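Local coordinates for telomerase reverse transcriptase (Candida tropicalis MYA-3404, PDB 6ZD1), which probably extends telomeres as the catalytic subunit of telomerase, a reverse transcriptase that copies a template within the enzyme's RNA component into DNA repeats at chromosome ends, at residues 85-90 against 110-115; 486-491 against 495-500; 680-685 against 696-701. All coordinates share one frame; numbering follows the deposited sequence.

Contact 1: 85-90 against 110-115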
loop_
_atom_site.group_PDB
_atom_site.type_symbol
_atom_site.label_atom_id
_atom_site.label_comp_id
_atom_site.label_asym_id
_atom_site.label_seq_id
_atom_site.Cartn_x
_atom_site.Cartn_y
_atom_site.Cartn_z
ATOM N N VAL A 85 9.427 -4.440 26.228
ATOM C CA VAL A 85 10.609 -3.581 26.158
ATOM C C VAL A 85 10.200 -2.114 26.159
ATOM O O VAL A 85 10.772 -1.291 26.883
ATOM C CB VAL A 85 11.461 -3.926 24.924
ATOM C CG1 VAL A 85 12.550 -2.882 24.728
ATOM C CG2 VAL A 85 12.079 -5.301 25.079
ATOM N N VAL A 86 9.219 -1.762 25.326
ATOM C CA VAL A 86 8.785 -0.370 25.220
ATOM C C VAL A 86 8.280 0.143 26.565
ATOM O O VAL A 86 8.671 1.222 27.024
ATOM C CB VAL A 86 7.721 -0.225 24.118
ATOM C CG1 VAL A 86 7.149 1.181 24.114
ATOM C CG2 VAL A 86 8.329 -0.563 22.763
ATOM N N LEU A 87 7.410 -0.629 27.225
ATOM C CA LEU A 87 6.846 -0.174 28.493
ATOM C C LEU A 87 7.897 -0.129 29.595
ATOM O O LEU A 87 7.815 0.716 30.494
ATOM C CB LEU A 87 5.681 -1.074 28.905
ATOM C CG LEU A 87 4.476 -1.062 27.961
ATOM C CD1 LEU A 87 3.333 -1.898 28.522
ATOM C CD2 LEU A 87 4.025 0.368 27.687
ATOM N N ILE A 88 8.892 -1.017 29.538
ATOM C CA ILE A 88 9.976 -0.977 30.512
ATOM C C ILE A 88 10.795 0.296 30.343
ATOM O O ILE A 88 11.182 0.936 31.331
ATOM C CB ILE A 88 10.846 -2.244 30.389
ATOM C CG1 ILE A 88 10.144 -3.435 31.051
ATOM C CG2 ILE A 88 12.228 -2.021 30.990
ATOM C CD1 ILE A 88 10.897 -4.740 30.926
ATOM N N ILE A 89 11.066 0.691 29.095
ATOM C CA ILE A 89 11.745 1.963 28.852
ATOM C C ILE A 89 10.882 3.122 29.339
ATOM O O ILE A 89 11.361 4.033 30.025
ATOM C CB ILE A 89 12.100 2.114 27.362
ATOM C CG1 ILE A 89 12.903 0.911 26.866
ATOM C CG2 ILE A 89 12.903 3.386 27.141
ATOM C CD1 ILE A 89 14.359 0.973 27.190
HETATM N N MSE A 90 9.596 3.101 28.997
HETATM C CA MSE A 90 8.682 4.175 29.370
HETATM C C MSE A 90 8.558 4.316 30.879
HETATM O O MSE A 90 8.488 5.428 31.400
HETATM C CB MSE A 90 7.298 3.941 28.754
HETATM C CG MSE A 90 7.266 4.063 27.235
HETATM SE SE MSE A 90 7.963 5.776 26.609
HETATM C CE MSE A 90 6.710 6.945 27.536
ATOM N N ASP A 110 -2.144 1.375 27.378
ATOM C CA ASP A 110 -2.994 0.691 26.410
ATOM C C ASP A 110 -2.971 1.406 25.066
ATOM O O ASP A 110 -2.973 0.761 24.011
ATOM C CB ASP A 110 -4.425 0.592 26.935
ATOM C CG ASP A 110 -4.584 -0.469 28.009
ATOM O OD1 ASP A 110 -3.629 -1.241 28.238
ATOM O OD2 ASP A 110 -5.670 -0.528 28.622
ATOM N N ARG A 111 -2.926 2.741 25.081
ATOM C CA ARG A 111 -2.844 3.472 23.823
ATOM C C ARG A 111 -1.472 3.312 23.189
ATOM O O ARG A 111 -1.349 3.372 21.961
ATOM C CB ARG A 111 -3.157 4.953 24.039
ATOM C CG ARG A 111 -4.492 5.245 24.716
ATOM C CD ARG A 111 -5.682 5.005 23.797
ATOM N NE ARG A 111 -5.991 3.587 23.648
ATOM C CZ ARG A 111 -6.699 2.881 24.524
ATOM N NH1 ARG A 111 -7.175 3.463 25.618
ATOM N NH2 ARG A 111 -6.930 1.592 24.308
ATOM N N ILE A 112 -0.440 3.081 24.005
ATOM C CA ILE A 112 0.885 2.805 23.459
ATOM C C ILE A 112 0.897 1.459 22.748
ATOM O O ILE A 112 1.507 1.313 21.682
ATOM C CB ILE A 112 1.951 2.863 24.567
ATOM C CG1 ILE A 112 2.158 4.298 25.044
ATOM C CG2 ILE A 112 3.270 2.298 24.070
ATOM C CD1 ILE A 112 3.221 4.411 26.112
ATOM N N VAL A 113 0.236 0.451 23.325
ATOM C CA VAL A 113 0.156 -0.848 22.662
ATOM C C VAL A 113 -0.600 -0.726 21.346
ATOM O O VAL A 113 -0.189 -1.288 20.324
ATOM C CB VAL A 113 -0.489 -1.891 23.590
ATOM C CG1 VAL A 113 -0.613 -3.227 22.869
ATOM C CG2 VAL A 113 0.325 -2.037 24.858
ATOM N N ASP A 114 -1.701 0.033 21.340
ATOM C CA ASP A 114 -2.418 0.267 20.091
ATOM C C ASP A 114 -1.520 0.965 19.079
ATOM O O ASP A 114 -1.529 0.630 17.889
ATOM C CB ASP A 114 -3.679 1.094 20.347
ATOM C CG ASP A 114 -4.765 0.308 21.064
ATOM O OD1 ASP A 114 -4.611 -0.922 21.235
ATOM O OD2 ASP A 114 -5.775 0.928 21.458
ATOM N N PHE A 115 -0.728 1.932 19.542
ATOM C CA PHE A 115 0.194 2.633 18.658
ATOM C C PHE A 115 1.293 1.706 18.150
ATOM O O PHE A 115 1.745 1.851 17.007
ATOM C CB PHE A 115 0.783 3.834 19.396
ATOM C CG PHE A 115 1.477 4.820 18.509
ATOM C CD1 PHE A 115 0.822 5.385 17.431
ATOM C CD2 PHE A 115 2.780 5.211 18.779
ATOM C CE1 PHE A 115 1.461 6.305 16.618
ATOM C CE2 PHE A 115 3.425 6.135 17.974
ATOM C CZ PHE A 115 2.763 6.682 16.890
#
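Val-86, Leu-87 and Met-90 close round a single side chain of the facing helix, Ile-112, whose two branches divide the work. Its CG2 methyl stands anti to the backbone N and meets CG1 of Val-86 at 4.0 Å, the two side chains slanting across one another. The same CG2 touches CD2 of Leu-87 at 4.2 Å; here the side chains run alongside each other in opposite senses. The other branch is fully extended (chi2 -179°), which carries CD1 of Ile-112 out to CG of Met-90 at 4.2 Å. Val-86 and Met-90 set off toward the partner helix from the outset, whereas Leu-87 starts from the flank and arrives through its branched end. The contact joins helices 79-93 and 104-117 of the telomerase RNA-binding domain and is wholly apolar; the segment axes pass 11.0 Å apart with their directions at 136°. Met-90, a selenomethionine, is coiled, with all three torsions near -60°, and it also packs on Trp-99 and on Val-167 and Ile-175 of helix 158-179. Ile-112 touches Phe-168 of that same helix, so helix 158-179 packs on residues of both segments. On the outer surface of helix 104-117, NH2 of Arg-111 forms a salt bridge of 3.1 Å with OD2 of Asp-114, whose OD1 pairs with Arg-117.

Contact 2: 486-491 against 495-500; sequences KFLWEA and NLLLRL
The side-chain nitrogen ND2 of Asn-495 reaches back across the tight connection to the backbone oxygen O of Leu-488, 3.1 Å away, in a weak hydrogen bond bent to 134° at the hydrogen. The same amide nitrogen lies 3.4 Å from CD2 of Leu-488, so the nitrogen sits beside a methyl of the residue whose carbonyl it binds. Asn-495 gets there with CG placed between its own backbone N and carbonyl carbon (chi1 40°). The other end of the amide, OD1, comes within 3.4 Å of the backbone O of Ala-491; both are acceptors, and this is mere proximity without a bond. Leu-488 supplies the loop's share of the apolar packing. With an extended end (chi2 -180°) it lays CD1 against CD2 of Leu-497 at 3.8 Å, the two leucines crossing at about a right angle, while CB of Leu-488 lies 3.7 Å above the indole plane of Trp-489, toward its rim. That indole is tied down through NE1 to Ser-304. Leu-497 packs further on Val-481 of helix 469-484 and on Phe-485, and Phe-506 of the next strand touches both Leu-488 and Asn-495. The loop is thereby folded onto one side of the sheet, where Leu-497 faces it; Leu-496 leaves the other way and packs on Arg-315 and Phe-319 of helix 309-326. The arrangement is consistent with the palm of the reverse transcriptase fold, strand 495-500 leading into the hairpin of motif C, which in this family carries catalytic aspartates.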
loop_
_atom_site.group_PDB
_atom_site.type_symbol
_atom_site.label_atom_id
_atom_site.label_comp_id
_atom_site.label_asym_id
_atom_site.label_seq_id
_atom_site.Cartn_x
_atom_site.Cartn_y
_atom_site.Cartn_z
ATOM N N LYS A 486 -5.155 -16.273 -29.690
ATOM C CA LYS A 486 -6.080 -15.855 -30.740
ATOM C C LYS A 486 -7.291 -16.773 -30.840
ATOM O O LYS A 486 -8.399 -16.304 -31.122
ATOM C CB LYS A 486 -5.353 -15.800 -32.085
ATOM C CG LYS A 486 -4.253 -14.756 -32.153
ATOM C CD LYS A 486 -3.490 -14.833 -33.471
ATOM C CE LYS A 486 -2.397 -13.773 -33.534
ATOM N NZ LYS A 486 -1.571 -13.893 -34.765
ATOM N N PHE A 487 -7.121 -18.067 -30.575
ATOM C CA PHE A 487 -8.232 -18.997 -30.735
ATOM C C PHE A 487 -9.126 -18.982 -29.504
ATOM O O PHE A 487 -9.430 -20.035 -28.935
ATOM C CB PHE A 487 -7.702 -20.415 -30.973
ATOM C CG PHE A 487 -6.615 -20.827 -30.002
ATOM C CD1 PHE A 487 -6.928 -21.434 -28.794
ATOM C CD2 PHE A 487 -5.280 -20.609 -30.305
ATOM C CE1 PHE A 487 -5.936 -21.800 -27.904
ATOM C CE2 PHE A 487 -4.284 -20.980 -29.419
ATOM C CZ PHE A 487 -4.614 -21.577 -28.217
ATOM N N LEU A 488 -9.580 -17.801 -29.097
ATOM C CA LEU A 488 -10.539 -17.693 -28.008
ATOM C C LEU A 488 -11.668 -16.709 -28.254
ATOM O O LEU A 488 -12.714 -16.831 -27.601
ATOM C CB LEU A 488 -9.826 -17.323 -26.698
ATOM C CG LEU A 488 -8.990 -18.442 -26.050
ATOM C CD1 LEU A 488 -8.336 -17.971 -24.758
ATOM C CD2 LEU A 488 -9.844 -19.674 -25.795
ATOM N N TRP A 489 -11.505 -15.745 -29.162
ATOM C CA TRP A 489 -12.374 -14.577 -29.225
ATOM C C TRP A 489 -13.226 -14.537 -30.492
ATOM O O TRP A 489 -13.669 -13.461 -30.909
ATOM C CB TRP A 489 -11.538 -13.304 -29.092
ATOM C CG TRP A 489 -10.511 -13.396 -27.996
ATOM C CD1 TRP A 489 -10.745 -13.593 -26.664
ATOM C CD2 TRP A 489 -9.090 -13.296 -28.140
ATOM N NE1 TRP A 489 -9.557 -13.622 -25.971
ATOM C CE2 TRP A 489 -8.527 -13.440 -26.855
ATOM C CE3 TRP A 489 -8.239 -13.096 -29.232
ATOM C CZ2 TRP A 489 -7.154 -13.392 -26.634
ATOM C CZ3 TRP A 489 -6.877 -13.043 -29.008
ATOM C CH2 TRP A 489 -6.348 -13.194 -27.720
ATOM N N GLU A 490 -13.451 -15.687 -31.119
ATOM C CA GLU A 490 -14.517 -15.851 -32.097
ATOM C C GLU A 490 -15.574 -16.832 -31.614
ATOM O O GLU A 490 -16.595 -17.015 -32.288
ATOM C CB GLU A 490 -13.955 -16.308 -33.449
ATOM C CG GLU A 490 -13.185 -15.230 -34.200
ATOM C CD GLU A 490 -11.817 -14.965 -33.607
ATOM O OE1 GLU A 490 -11.134 -15.940 -33.231
ATOM O OE2 GLU A 490 -11.428 -13.783 -33.505
ATOM N N ALA A 491 -15.350 -17.467 -30.466
ATOM C CA ALA A 491 -16.287 -18.384 -29.827
ATOM C C ALA A 491 -16.405 -18.064 -28.340
ATOM O O ALA A 491 -16.369 -18.947 -27.480
ATOM C CB ALA A 491 -15.866 -19.834 -30.046
ATOM N N ASN A 495 -16.151 -20.171 -23.993
ATOM C CA ASN A 495 -14.953 -20.169 -23.168
ATOM C C ASN A 495 -14.625 -18.746 -22.741
ATOM O O ASN A 495 -14.992 -17.777 -23.412
ATOM C CB ASN A 495 -13.766 -20.801 -23.901
ATOM C CG ASN A 495 -13.718 -20.421 -25.358
ATOM O OD1 ASN A 495 -14.103 -21.202 -26.226
ATOM N ND2 ASN A 495 -13.251 -19.211 -25.637
ATOM N N LEU A 496 -13.934 -18.635 -21.607
ATOM C CA LEU A 496 -13.644 -17.353 -20.981
ATOM C C LEU A 496 -12.249 -17.380 -20.373
ATOM O O LEU A 496 -11.940 -18.265 -19.571
ATOM C CB LEU A 496 -14.678 -17.032 -19.899
ATOM C CG LEU A 496 -14.327 -15.865 -18.977
ATOM C CD1 LEU A 496 -14.423 -14.556 -19.738
ATOM C CD2 LEU A 496 -15.220 -15.852 -17.743
ATOM N N LEU A 497 -11.414 -16.417 -20.758
ATOM C CA LEU A 497 -10.080 -16.241 -20.198
ATOM C C LEU A 497 -9.993 -14.892 -19.500
ATOM O O LEU A 497 -10.433 -13.873 -20.044
ATOM C CB LEU A 497 -9.001 -16.337 -21.284
ATOM C CG LEU A 497 -7.543 -16.181 -20.840
ATOM C CD1 LEU A 497 -7.112 -17.356 -19.973
ATOM C CD2 LEU A 497 -6.616 -16.023 -22.039
ATOM N N LEU A 498 -9.408 -14.887 -18.304
ATOM C CA LEU A 498 -9.275 -13.694 -17.480
ATOM C C LEU A 498 -7.850 -13.606 -16.951
ATOM O O LEU A 498 -7.219 -14.632 -16.668
ATOM C CB LEU A 498 -10.259 -13.698 -16.311
ATOM C CG LEU A 498 -11.748 -13.690 -16.642
ATOM C CD1 LEU A 498 -12.541 -13.726 -15.353
ATOM C CD2 LEU A 498 -12.097 -12.460 -17.458
ATOM N N ARG A 499 -7.341 -12.375 -16.845
ATOM C CA ARG A 499 -5.991 -12.124 -16.366
ATOM C C ARG A 499 -6.036 -11.101 -15.242
ATOM O O ARG A 499 -6.664 -10.048 -15.374
ATOM C CB ARG A 499 -5.069 -11.655 -17.499
ATOM C CG ARG A 499 -3.611 -11.534 -17.081
ATOM C CD ARG A 499 -2.720 -11.077 -18.226
ATOM N NE ARG A 499 -3.002 -9.700 -18.618
ATOM C CZ ARG A 499 -2.555 -8.634 -17.963
ATOM N NH1 ARG A 499 -1.811 -8.787 -16.875
ATOM N NH2 ARG A 499 -2.860 -7.418 -18.393
ATOM N N LEU A 500 -5.329 -11.425 -14.154
ATOM C CA LEU A 500 -5.206 -10.552 -12.958
ATOM C C LEU A 500 -3.723 -10.482 -12.574
ATOM O O LEU A 500 -3.245 -11.423 -11.907
ATOM C CB LEU A 500 -6.045 -11.140 -11.821
ATOM C CG LEU A 500 -6.314 -10.199 -10.647
ATOM C CD1 LEU A 500 -6.268 -8.747 -11.098
ATOM C CD2 LEU A 500 -7.652 -10.512 -9.996
#

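Contact 3: 680-685 against 696-701; sequences TITKSL and EWLYTL
Tyr-699 and Thr-682 meet at about a right angle, the phenol pointing its hydroxyl at the threonine, while the residues just before them in the chain, Leu-698 and Ile-681, cross at a slant on the buried side. The two pairs join helices 670-684 and 692-699, neighbours in a C-terminal helical region consistent with the thumb of telomerase reverse transcriptases. Tyr-699 leaves the flank of its helix with CG anti to the carbonyl carbon (chi1 -71°), which sends the ring across to the other helix. There its OH donates a hydrogen bond of 2.9 Å to OG1 of Thr-682. That oxygen lies at the edge of the ring, near its plane, and is also 3.4 Å from CE1 of Tyr-699. The methyl CG2 of Thr-682 comes to 3.3 Å from the same phenol oxygen, so both branches of the threonine border the hydroxyl. OG1 of Thr-682 has a second partner in the backbone O of Lys-678, one turn back on its own helix, and thus relays between the tyrosine and the helix backbone. Thr-682 and Tyr-699 each also touch a neighbouring molecule in the crystal. Inward, the chemistry is apolar: CD2 of Leu-698 meets CG2 of Ile-681 at 3.8 Å, and CD1 of Leu-698 meets CD1 of Ile-681 at 4.0 Å. Ile-653 of helix 642-664 packs on both of these side chains, and Phe-624 of helix 609-637 adds to the cover over Ile-681. Within 680-685, OG of Ser-684 makes a 2.9 Å hydrogen bond to the backbone O of Thr-680, which also accepts from N of Ser-684, the two donors arriving from opposite faces of the carbonyl plane.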
loop_
_atom_site.group_PDB
_atom_site.type_symbol
_atom_site.label_atom_id
_atom_site.label_comp_id
_atom_site.label_asym_id
_atom_site.label_seq_id
_atom_site.Cartn_x
_atom_site.Cartn_y
_atom_site.Cartn_z
ATOM N N THR A 680 -19.179 4.698 -2.015
ATOM C CA THR A 680 -19.131 3.525 -1.145
ATOM C C THR A 680 -19.747 3.817 0.219
ATOM O O THR A 680 -20.491 2.992 0.763
ATOM C CB THR A 680 -17.692 3.040 -0.995
ATOM O OG1 THR A 680 -17.168 2.712 -2.288
ATOM C CG2 THR A 680 -17.640 1.809 -0.112
ATOM N N ILE A 681 -19.455 4.988 0.787
ATOM C CA ILE A 681 -20.023 5.341 2.084
ATOM C C ILE A 681 -21.535 5.501 1.977
ATOM O O ILE A 681 -22.284 5.042 2.848
ATOM C CB ILE A 681 -19.340 6.610 2.623
ATOM C CG1 ILE A 681 -17.873 6.305 2.935
ATOM C CG2 ILE A 681 -20.070 7.151 3.847
ATOM C CD1 ILE A 681 -17.117 7.452 3.547
ATOM N N THR A 682 -22.004 6.126 0.894
ATOM C CA THR A 682 -23.440 6.265 0.667
ATOM C C THR A 682 -24.120 4.905 0.606
ATOM O O THR A 682 -25.134 4.673 1.275
ATOM C CB THR A 682 -23.688 7.029 -0.635
ATOM O OG1 THR A 682 -23.004 8.286 -0.595
ATOM C CG2 THR A 682 -25.175 7.264 -0.840
ATOM N N LYS A 683 -23.569 3.991 -0.196
ATOM C CA LYS A 683 -24.157 2.661 -0.325
ATOM C C LYS A 683 -24.119 1.915 1.004
ATOM O O LYS A 683 -25.128 1.342 1.434
ATOM C CB LYS A 683 -23.420 1.878 -1.414
ATOM C CG LYS A 683 -24.188 0.696 -1.988
ATOM C CD LYS A 683 -23.846 -0.598 -1.267
ATOM C CE LYS A 683 -24.625 -1.768 -1.849
ATOM N NZ LYS A 683 -26.101 -1.538 -1.776
ATOM N N SER A 684 -22.976 1.957 1.692
ATOM C CA SER A 684 -22.804 1.237 2.950
ATOM C C SER A 684 -23.685 1.778 4.068
ATOM O O SER A 684 -23.811 1.124 5.110
ATOM C CB SER A 684 -21.337 1.293 3.393
ATOM O OG SER A 684 -20.485 0.654 2.457
ATOM N N LEU A 685 -24.262 2.967 3.903
ATOM C CA LEU A 685 -25.156 3.532 4.902
ATOM C C LEU A 685 -26.622 3.417 4.506
ATOM O O LEU A 685 -27.468 4.102 5.089
ATOM C CB LEU A 685 -24.796 4.991 5.172
ATOM C CG LEU A 685 -23.444 5.225 5.842
ATOM C CD1 LEU A 685 -23.196 6.714 5.993
ATOM C CD2 LEU A 685 -23.371 4.525 7.197
ATOM N N GLU A 696 -25.220 14.706 2.878
ATOM C CA GLU A 696 -25.039 16.038 2.310
ATOM C C GLU A 696 -23.686 16.625 2.699
ATOM O O GLU A 696 -23.015 17.259 1.875
ATOM C CB GLU A 696 -26.169 16.962 2.761
ATOM C CG GLU A 696 -26.050 18.369 2.218
ATOM C CD GLU A 696 -27.080 19.302 2.808
ATOM O OE1 GLU A 696 -27.743 18.903 3.788
ATOM O OE2 GLU A 696 -27.228 20.430 2.290
ATOM N N TRP A 697 -23.263 16.414 3.949
ATOM C CA TRP A 697 -21.925 16.831 4.354
ATOM C C TRP A 697 -20.862 16.054 3.597
ATOM O O TRP A 697 -19.832 16.612 3.204
ATOM C CB TRP A 697 -21.738 16.641 5.857
ATOM C CG TRP A 697 -20.296 16.673 6.272
ATOM C CD1 TRP A 697 -19.567 17.776 6.596
ATOM C CD2 TRP A 697 -19.405 15.552 6.403
ATOM N NE1 TRP A 697 -18.280 17.417 6.921
ATOM C CE2 TRP A 697 -18.156 16.057 6.813
ATOM C CE3 TRP A 697 -19.545 14.174 6.215
ATOM C CZ2 TRP A 697 -17.056 15.234 7.039
ATOM C CZ3 TRP A 697 -18.449 13.356 6.442
ATOM C CH2 TRP A 697 -17.222 13.890 6.849
ATOM N N LEU A 698 -21.096 14.757 3.388
ATOM C CA LEU A 698 -20.121 13.929 2.689
ATOM C C LEU A 698 -19.885 14.442 1.277
ATOM O O LEU A 698 -18.739 14.520 0.820
ATOM C CB LEU A 698 -20.605 12.481 2.667
ATOM C CG LEU A 698 -19.782 11.454 1.901
ATOM C CD1 LEU A 698 -18.522 11.121 2.674
ATOM C CD2 LEU A 698 -20.610 10.207 1.638
ATOM N N TYR A 699 -20.951 14.844 0.589
ATOM C CA TYR A 699 -20.829 15.238 -0.806
ATOM C C TYR A 699 -20.159 16.591 -0.984
ATOM O O TYR A 699 -19.741 16.910 -2.102
ATOM C CB TYR A 699 -22.208 15.267 -1.469
ATOM C CG TYR A 699 -22.810 13.900 -1.692
ATOM C CD1 TYR A 699 -22.082 12.748 -1.423
ATOM C CD2 TYR A 699 -24.105 13.757 -2.181
ATOM C CE1 TYR A 699 -22.622 11.498 -1.627
ATOM C CE2 TYR A 699 -24.655 12.504 -2.390
ATOM C CZ TYR A 699 -23.907 11.378 -2.109
ATOM O OH TYR A 699 -24.440 10.124 -2.311
ATOM N N THR A 700 -20.011 17.375 0.081
ATOM C CA THR A 700 -19.401 18.692 -0.035
ATOM C C THR A 700 -17.891 18.661 0.166
ATOM O O THR A 700 -17.251 19.716 0.113
ATOM C CB THR A 700 -20.034 19.663 0.969
ATOM O OG1 THR A 700 -19.749 21.007 0.573
ATOM C CG2 THR A 700 -19.469 19.445 2.360
ATOM N N LEU A 701 -17.307 17.482 0.365
ATOM C CA LEU A 701 -15.875 17.370 0.599
ATOM C C LEU A 701 -15.122 17.374 -0.722
ATOM O O LEU A 701 -15.498 16.671 -1.664
ATOM C CB LEU A 701 -15.560 16.093 1.375
ATOM C CG LEU A 701 -16.208 15.955 2.752
ATOM C CD1 LEU A 701 -15.845 14.611 3.368
ATOM C CD2 LEU A 701 -15.780 17.098 3.655
#

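How the contacts relate
The three contacts hold different elements and do not touch: contacts 1 and 2 lie on opposite sides of the chain's centre, their own centres 54 Å apart, and the nearest atoms of contacts 2 and 3 are about 18 Å apart. Contact 1 is buried and purely apolar, between two helices of the RNA-binding domain. Contact 2, also mostly buried, sets an irregular loop against a palm strand and adds one weak amide-to-carbonyl bond to its leucine packing. Contact 3 pairs helices again, but is only partly buried, and its chemistry grades from aliphatic packing inside to a hydrogen bond between two hydroxyls toward the surface.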